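PDB 5V4T: hypothetic aldehyde deformylating oxygenase from Sulfolobus tokodaii, which probably acts as an iron-dependent oxidoreductase of the ferritin-like diiron class, with aldehyde deformylating oxygenase activity. Local coordinates for residues 32-35 against 36-40; 189-192 against 193-197. All coordinates share one frame; numbering follows the deposited sequence.

Contact 1: 32-35 against 36-40; sequences WKIL and KKLSF
Leu38 lays its CD1 methyl against the side chain of Ile34 one helical turn earlier, 3.8 Å from Ile34 CG1 and nearly as near to CG2, so that one methyl meets both branches at the fork of the isoleucine. With its CG anti to the carbonyl carbon (chi1 -69°), Leu38 also lies close to the Ile34 carbonyl, its CG 3.4 Å from Ile34 O. That same oxygen receives Leu38 N at 3.1 Å. Beside it, Ser39 N donates to Leu35 O at 2.8 Å.

The opening turn is less regular. Lys36 N reaches Lys33 O at 3.1 Å from above the carbonyl plane, 47° out of it, and a water donates to Lys33 O while accepting from Lys37 N. The water thus bridges two backbone groups that a regular turn would join directly.

Outward, Lys33, Lys36 and Lys37 are exposed; on the other side, Leu35 and Leu38 pack on Phe93 of helix 80-93. The chemistry is that of an amphipathic surface helix: apolar groups turn to a neighbouring helix, while a water stands in for one backbone bond near its start.

Contact 2: 189-192 against 193-197; sequences YSIQ and ELVNL
Gln192 O lies under the side-chain amide of Asn196 and takes the backbone N of that residue at 2.8 Å, the regular bond of a helical turn. Asn196 CG, anti to its carbonyl carbon, leans back along the helix, which brings its amide to the end of Gln192. There Gln192 NE2 donates to Asn196 OD1 at 2.9 Å. The Gln192 chain bends at chi2 (63°) to make this reach, and its nitrogen approaches from above the carbonyl plane of the asparagine, 38° out of it. The two amides are tilted against each other, their planes 27° apart, and the bond, on the exposed flank, does not use a lone pair of the asparagine oxygen.

At the start of the helix, Ser190 OG accepts from Glu193 N at 3.1 Å, while Ser190 O receives Leu194 N at 3.0 Å. Glu193 runs alongside the serine, its CG 3.7 Å from Ser190 OG, and a water accepts from Ser190 N and donates to Glu193 OE1. The carboxylate at this end would also be favoured by the helix dipole.

The inner flank is apolar: Leu194 CD1 meets Tyr189 CB at 4.1 Å, and Val195 CG2 lies 4.3 Å from Ile191 CG2. Tyr189 OH bonds to Glu124 on helix 98-128, and Val195 packs on Val174 of helix 159-179. A serine N-cap with glutamate three residues on, its carboxylate joined to the cap nitrogen through water, is a water-mediated variant of the capping box at the start of helix 191-211.

Both contacts lie at or near the start of a helix, at separate places in an all-helical chain. Contact 1 lies at the N-terminal end of helix 34-46, early in the sequence; contact 2 opens helix 191-211, the last one. Their centres are 32 Å apart, on opposite sides of the chain's centre, and their nearest atoms remain about 20 Å from each other. The two helix ends are thus packed independently. Contact 1 is the nearer to the iron site, with the Ser39 side chain about 11 Å from the bound iron and about 7 Å from that of its ligand Glu57, whereas contact 2 lies away from the metal site. Together they mark outer helices of the ferritin-like fold.

Contact 1: 32-35 against 36-40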
ATOM      1  N   TRP A  32       2.405 -12.186  -9.307  1.00 24.46           N
ATOM      2  CA  TRP A  32       1.012 -11.977  -8.993  1.00 25.80           C
ATOM      3  C   TRP A  32       0.233 -11.477 -10.216  1.00 29.58           C
ATOM      4  O   TRP A  32      -0.782 -10.779 -10.105  1.00 26.50           O
ATOM      5  CB  TRP A  32       0.914 -10.955  -7.829  1.00 23.29           C
ATOM      6  CG  TRP A  32       1.633 -11.388  -6.586  1.00 22.30           C
ATOM      7  CD1 TRP A  32       1.384 -12.504  -5.817  1.00 21.92           C
ATOM      8  CD2 TRP A  32       2.665 -10.663  -5.922  1.00 20.82           C
ATOM      9  NE1 TRP A  32       2.263 -12.539  -4.752  1.00 22.98           N
ATOM     10  CE2 TRP A  32       3.066 -11.427  -4.805  1.00 21.75           C
ATOM     11  CE3 TRP A  32       3.358  -9.500  -6.210  1.00 22.58           C
ATOM     12  CZ2 TRP A  32       4.066 -11.016  -3.945  1.00 21.98           C
ATOM     13  CZ3 TRP A  32       4.355  -9.085  -5.354  1.00 22.12           C
ATOM     14  CH2 TRP A  32       4.717  -9.858  -4.238  1.00 23.79           C
ATOM     15  N   LYS A  33       0.663 -11.896 -11.383  1.00 34.09           N
ATOM     16  CA  LYS A  33      -0.051 -11.576 -12.628  1.00 32.63           C
ATOM     17  C   LYS A  33      -1.551 -11.877 -12.540  1.00 27.97           C
ATOM     18  O   LYS A  33      -2.395 -11.139 -13.093  1.00 27.12           O
ATOM     19  CB  LYS A  33       0.574 -12.423 -13.733  1.00 36.26           C
ATOM     20  CG  LYS A  33      -0.018 -12.205 -15.111  1.00 41.65           C
ATOM     21  CD  LYS A  33       0.689 -13.121 -16.104  1.00 42.85           C
ATOM     22  CE  LYS A  33      -0.243 -13.400 -17.278  1.00 46.99           C
ATOM     23  NZ  LYS A  33       0.518 -14.112 -18.332  1.00 48.30           N
ATOM     24  N   ILE A  34      -1.873 -12.979 -11.858  1.00 25.93           N
ATOM     25  CA  ILE A  34      -3.235 -13.456 -11.724  1.00 24.38           C
ATOM     26  C   ILE A  34      -4.165 -12.441 -11.041  1.00 22.42           C
ATOM     27  O   ILE A  34      -5.391 -12.497 -11.225  1.00 22.56           O
ATOM     28  CB  ILE A  34      -3.298 -14.817 -10.963  1.00 25.48           C
ATOM     29  CG1 ILE A  34      -4.607 -15.539 -11.174  1.00 26.08           C
ATOM     30  CG2 ILE A  34      -3.028 -14.646  -9.475  1.00 26.97           C
ATOM     31  CD1 ILE A  34      -4.512 -17.019 -10.887  1.00 29.21           C
ATOM     32  N   LEU A  35      -3.592 -11.529 -10.239  1.00 20.84           N
ATOM     33  CA  LEU A  35      -4.422 -10.546  -9.545  1.00 20.93           C
ATOM     34  C   LEU A  35      -5.117  -9.616 -10.467  1.00 21.31           C
ATOM     35  O   LEU A  35      -6.163  -9.093 -10.121  1.00 21.56           O
ATOM     36  CB  LEU A  35      -3.578  -9.688  -8.555  1.00 20.44           C
ATOM     37  CG  LEU A  35      -3.199 -10.355  -7.230  1.00 22.54           C
ATOM     38  CD1 LEU A  35      -2.257  -9.423  -6.473  1.00 22.76           C
ATOM     39  CD2 LEU A  35      -4.441 -10.588  -6.380  1.00 24.17           C
ATOM     40  N   LYS A  36      -4.558  -9.383 -11.652  1.00 22.32           N
ATOM     41  CA  LYS A  36      -5.250  -8.480 -12.610  1.00 22.91           C
ATOM     42  C   LYS A  36      -6.612  -9.083 -13.000  1.00 23.10           C
ATOM     43  O   LYS A  36      -7.670  -8.433 -12.836  1.00 25.77           O
ATOM     44  CB  LYS A  36      -4.370  -8.258 -13.846  1.00 25.22           C
ATOM     45  CG  LYS A  36      -4.922  -7.249 -14.843  1.00 25.83           C
ATOM     46  CD  LYS A  36      -3.987  -7.136 -16.045  1.00 28.07           C
ATOM     47  CE  LYS A  36      -4.408  -5.986 -16.923  1.00 29.70           C
ATOM     48  NZ  LYS A  36      -3.591  -5.765 -18.136  1.00 32.34           N
ATOM     49  N   LYS A  37      -6.595 -10.337 -13.444  1.00 24.43           N
ATOM     50  CA  LYS A  37      -7.824 -11.037 -13.829  1.00 25.92           C
ATOM     51  C   LYS A  37      -8.800 -11.135 -12.671  1.00 24.18           C
ATOM     52  O   LYS A  37      -9.988 -10.883 -12.820  1.00 24.36           O
ATOM     53  CB  LYS A  37      -7.545 -12.467 -14.302  1.00 30.41           C
ATOM     54  CG  LYS A  37      -7.537 -12.519 -15.787  1.00 39.68           C
ATOM     55  CD  LYS A  37      -6.918 -13.799 -16.342  1.00 46.63           C
ATOM     56  CE  LYS A  37      -6.523 -13.558 -17.802  1.00 50.38           C
ATOM     57  NZ  LYS A  37      -6.046 -14.803 -18.446  1.00 53.79           N
ATOM     58  N   LEU A  38      -8.296 -11.550 -11.519  1.00 21.54           N
ATOM     59  CA  LEU A  38      -9.168 -11.711 -10.351  1.00 20.52           C
ATOM     60  C   LEU A  38      -9.784 -10.398  -9.931  1.00 18.01           C
ATOM     61  O   LEU A  38     -10.958 -10.338  -9.633  1.00 19.56           O
ATOM     62  CB  LEU A  38      -8.405 -12.319  -9.201  1.00 20.77           C
ATOM     63  CG  LEU A  38      -7.995 -13.790  -9.400  1.00 25.40           C
ATOM     64  CD1 LEU A  38      -6.883 -14.147  -8.423  1.00 25.43           C
ATOM     65  CD2 LEU A  38      -9.186 -14.696  -9.313  1.00 27.94           C
ATOM     66  N   SER A  39      -8.996  -9.322  -9.948  1.00 18.42           N
ATOM     67  CA  SER A  39      -9.560  -8.033  -9.532  1.00 17.66           C
ATOM     68  C   SER A  39     -10.599  -7.533 -10.538  1.00 16.41           C
ATOM     69  O   SER A  39     -11.669  -7.001 -10.168  1.00 16.16           O
ATOM     70  CB  SER A  39      -8.435  -7.021  -9.271  1.00 20.57           C
ATOM     71  OG  SER A  39      -7.929  -6.566 -10.481  1.00 25.43           O
ATOM     72  N   PHE A  40     -10.344  -7.773 -11.821  1.00 18.06           N
ATOM     73  CA  PHE A  40     -11.347  -7.366 -12.847  1.00 19.17           C
ATOM     74  C   PHE A  40     -12.639  -8.152 -12.668  1.00 18.49           C
ATOM     75  O   PHE A  40     -13.768  -7.574 -12.724  1.00 18.42           O
ATOM     76  CB  PHE A  40     -10.829  -7.617 -14.228  1.00 19.79           C
ATOM     77  CG  PHE A  40      -9.819  -6.631 -14.724  1.00 19.82           C
ATOM     78  CD1 PHE A  40      -9.342  -5.567 -13.960  1.00 22.36           C
ATOM     79  CD2 PHE A  40      -9.333  -6.765 -15.985  1.00 22.45           C
ATOM     80  CE1 PHE A  40      -8.383  -4.668 -14.517  1.00 25.76           C
ATOM     81  CE2 PHE A  40      -8.438  -5.861 -16.546  1.00 25.42           C
ATOM     82  CZ  PHE A  40      -7.926  -4.826 -15.795  1.00 22.09           C
TER
HETATM   83  O   HOH W   1      -4.258 -11.982 -14.844  1.00 27.99           O

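Contact 2: 189-192 against 193-197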
ATOM      1  N   TYR A 189      13.460   8.526   9.931  1.00 21.17           N
ATOM      2  CA  TYR A 189      12.306   7.971  10.671  1.00 20.36           C
ATOM      3  C   TYR A 189      12.759   6.944  11.686  1.00 21.02           C
ATOM      4  O   TYR A 189      13.736   6.249  11.474  1.00 25.49           O
ATOM      5  CB  TYR A 189      11.325   7.309   9.726  1.00 19.59           C
ATOM      6  CG  TYR A 189      10.684   8.338   8.847  1.00 20.36           C
ATOM      7  CD1 TYR A 189       9.526   8.985   9.250  1.00 20.39           C
ATOM      8  CD2 TYR A 189      11.252   8.730   7.650  1.00 21.50           C
ATOM      9  CE1 TYR A 189       8.963   9.994   8.506  1.00 22.02           C
ATOM     10  CE2 TYR A 189      10.683   9.755   6.892  1.00 18.66           C
ATOM     11  CZ  TYR A 189       9.537  10.358   7.316  1.00 21.74           C
ATOM     12  OH  TYR A 189       8.997  11.388   6.545  1.00 23.98           O
ATOM     13  N   SER A 190      12.024   6.917  12.788  1.00 20.50           N
ATOM     14  CA  SER A 190      12.157   5.901  13.813  1.00 22.18           C
ATOM     15  C   SER A 190      11.224   4.738  13.504  1.00 21.59           C
ATOM     16  O   SER A 190      10.026   4.982  13.395  1.00 19.73           O
ATOM     17  CB  SER A 190      11.740   6.477  15.125  1.00 23.36           C
ATOM     18  OG  SER A 190      11.436   5.461  16.048  1.00 24.26           O
ATOM     19  N   ILE A 191      11.743   3.526  13.405  1.00 20.62           N
ATOM     20  CA  ILE A 191      10.903   2.347  13.171  1.00 21.22           C
ATOM     21  C   ILE A 191       9.898   2.195  14.317  1.00 21.20           C
ATOM     22  O   ILE A 191       8.707   1.936  14.060  1.00 19.30           O
ATOM     23  CB  ILE A 191      11.692   1.056  12.984  1.00 23.41           C
ATOM     24  CG1 ILE A 191      12.607   1.155  11.765  1.00 26.78           C
ATOM     25  CG2 ILE A 191      10.800  -0.165  12.826  1.00 24.43           C
ATOM     26  CD1 ILE A 191      11.812   1.016  10.454  1.00 29.94           C
ATOM     27  N   GLN A 192      10.345   2.343  15.583  1.00 19.80           N
ATOM     28  CA  GLN A 192       9.375   2.338  16.666  1.00 19.97           C
ATOM     29  C   GLN A 192       8.224   3.332  16.524  1.00 18.34           C
ATOM     30  O   GLN A 192       7.030   2.987  16.800  1.00 17.90           O
ATOM     31  CB  GLN A 192      10.027   2.551  18.052  1.00 24.74           C
ATOM     32  CG  GLN A 192       9.037   2.307  19.222  1.00 29.02           C
ATOM     33  CD  GLN A 192       8.545   0.856  19.260  1.00 32.11           C
ATOM     34  OE1 GLN A 192       9.340  -0.064  19.533  1.00 33.99           O
ATOM     35  NE2 GLN A 192       7.234   0.623  19.005  1.00 27.37           N
ATOM     36  N   GLU A 193       8.498   4.557  16.124  1.00 17.73           N
ATOM     37  CA  GLU A 193       7.452   5.587  15.981  1.00 17.85           C
ATOM     38  C   GLU A 193       6.517   5.168  14.840  1.00 16.58           C
ATOM     39  O   GLU A 193       5.343   5.357  14.948  1.00 16.36           O
ATOM     40  CB  GLU A 193       7.947   7.033  15.764  1.00 23.08           C
ATOM     41  CG  GLU A 193       8.608   7.620  16.987  1.00 29.28           C
ATOM     42  CD  GLU A 193       9.073   9.070  16.814  1.00 33.38           C
ATOM     43  OE1 GLU A 193       8.783   9.694  15.766  1.00 37.93           O
ATOM     44  OE2 GLU A 193       9.757   9.580  17.741  1.00 39.78           O
ATOM     45  N   LEU A 194       7.062   4.589  13.799  1.00 17.02           N
ATOM     46  CA  LEU A 194       6.206   4.106  12.687  1.00 16.55           C
ATOM     47  C   LEU A 194       5.309   2.974  13.102  1.00 17.85           C
ATOM     48  O   LEU A 194       4.135   2.967  12.756  1.00 15.71           O
ATOM     49  CB  LEU A 194       7.095   3.657  11.515  1.00 16.48           C
ATOM     50  CG  LEU A 194       7.783   4.765  10.804  1.00 17.21           C
ATOM     51  CD1 LEU A 194       8.676   4.161   9.755  1.00 19.20           C
ATOM     52  CD2 LEU A 194       6.895   5.849  10.206  1.00 16.62           C
ATOM     53  N   VAL A 195       5.822   1.998  13.862  1.00 16.56           N
ATOM     54  CA  VAL A 195       5.001   0.948  14.410  1.00 16.14           C
ATOM     55  C   VAL A 195       3.964   1.487  15.398  1.00 14.92           C
ATOM     56  O   VAL A 195       2.820   1.057  15.377  1.00 16.86           O
ATOM     57  CB  VAL A 195       5.874  -0.173  15.073  1.00 17.90           C
ATOM     58  CG1 VAL A 195       5.025  -1.195  15.807  1.00 21.28           C
ATOM     59  CG2 VAL A 195       6.743  -0.843  13.985  1.00 18.44           C
ATOM     60  N   ASN A 196       4.330   2.494  16.218  1.00 15.04           N
ATOM     61  CA  ASN A 196       3.316   3.144  17.052  1.00 14.62           C
ATOM     62  C   ASN A 196       2.191   3.747  16.242  1.00 14.25           C
ATOM     63  O   ASN A 196       1.040   3.642  16.643  1.00 15.68           O
ATOM     64  CB  ASN A 196       3.891   4.202  18.017  1.00 16.28           C
ATOM     65  CG  ASN A 196       4.924   3.633  18.972  1.00 18.41           C
ATOM     66  OD1 ASN A 196       5.000   2.432  19.214  1.00 18.64           O
ATOM     67  ND2 ASN A 196       5.758   4.506  19.468  1.00 18.67           N
ATOM     68  N   LEU A 197       2.519   4.422  15.146  1.00 14.33           N
ATOM     69  CA  LEU A 197       1.502   4.932  14.252  1.00 14.39           C
ATOM     70  C   LEU A 197       0.650   3.811  13.677  1.00 13.74           C
ATOM     71  O   LEU A 197      -0.575   3.945  13.649  1.00 14.68           O
ATOM     72  CB  LEU A 197       2.169   5.745  13.140  1.00 16.27           C
ATOM     73  CG  LEU A 197       1.218   6.077  12.004  1.00 15.27           C
ATOM     74  CD1 LEU A 197       0.066   6.971  12.418  1.00 17.97           C
ATOM     75  CD2 LEU A 197       2.068   6.769  10.995  1.00 17.95           C
TER
HETATM   76  O   HOH W   2      10.025   8.943  13.070  1.00 26.65           O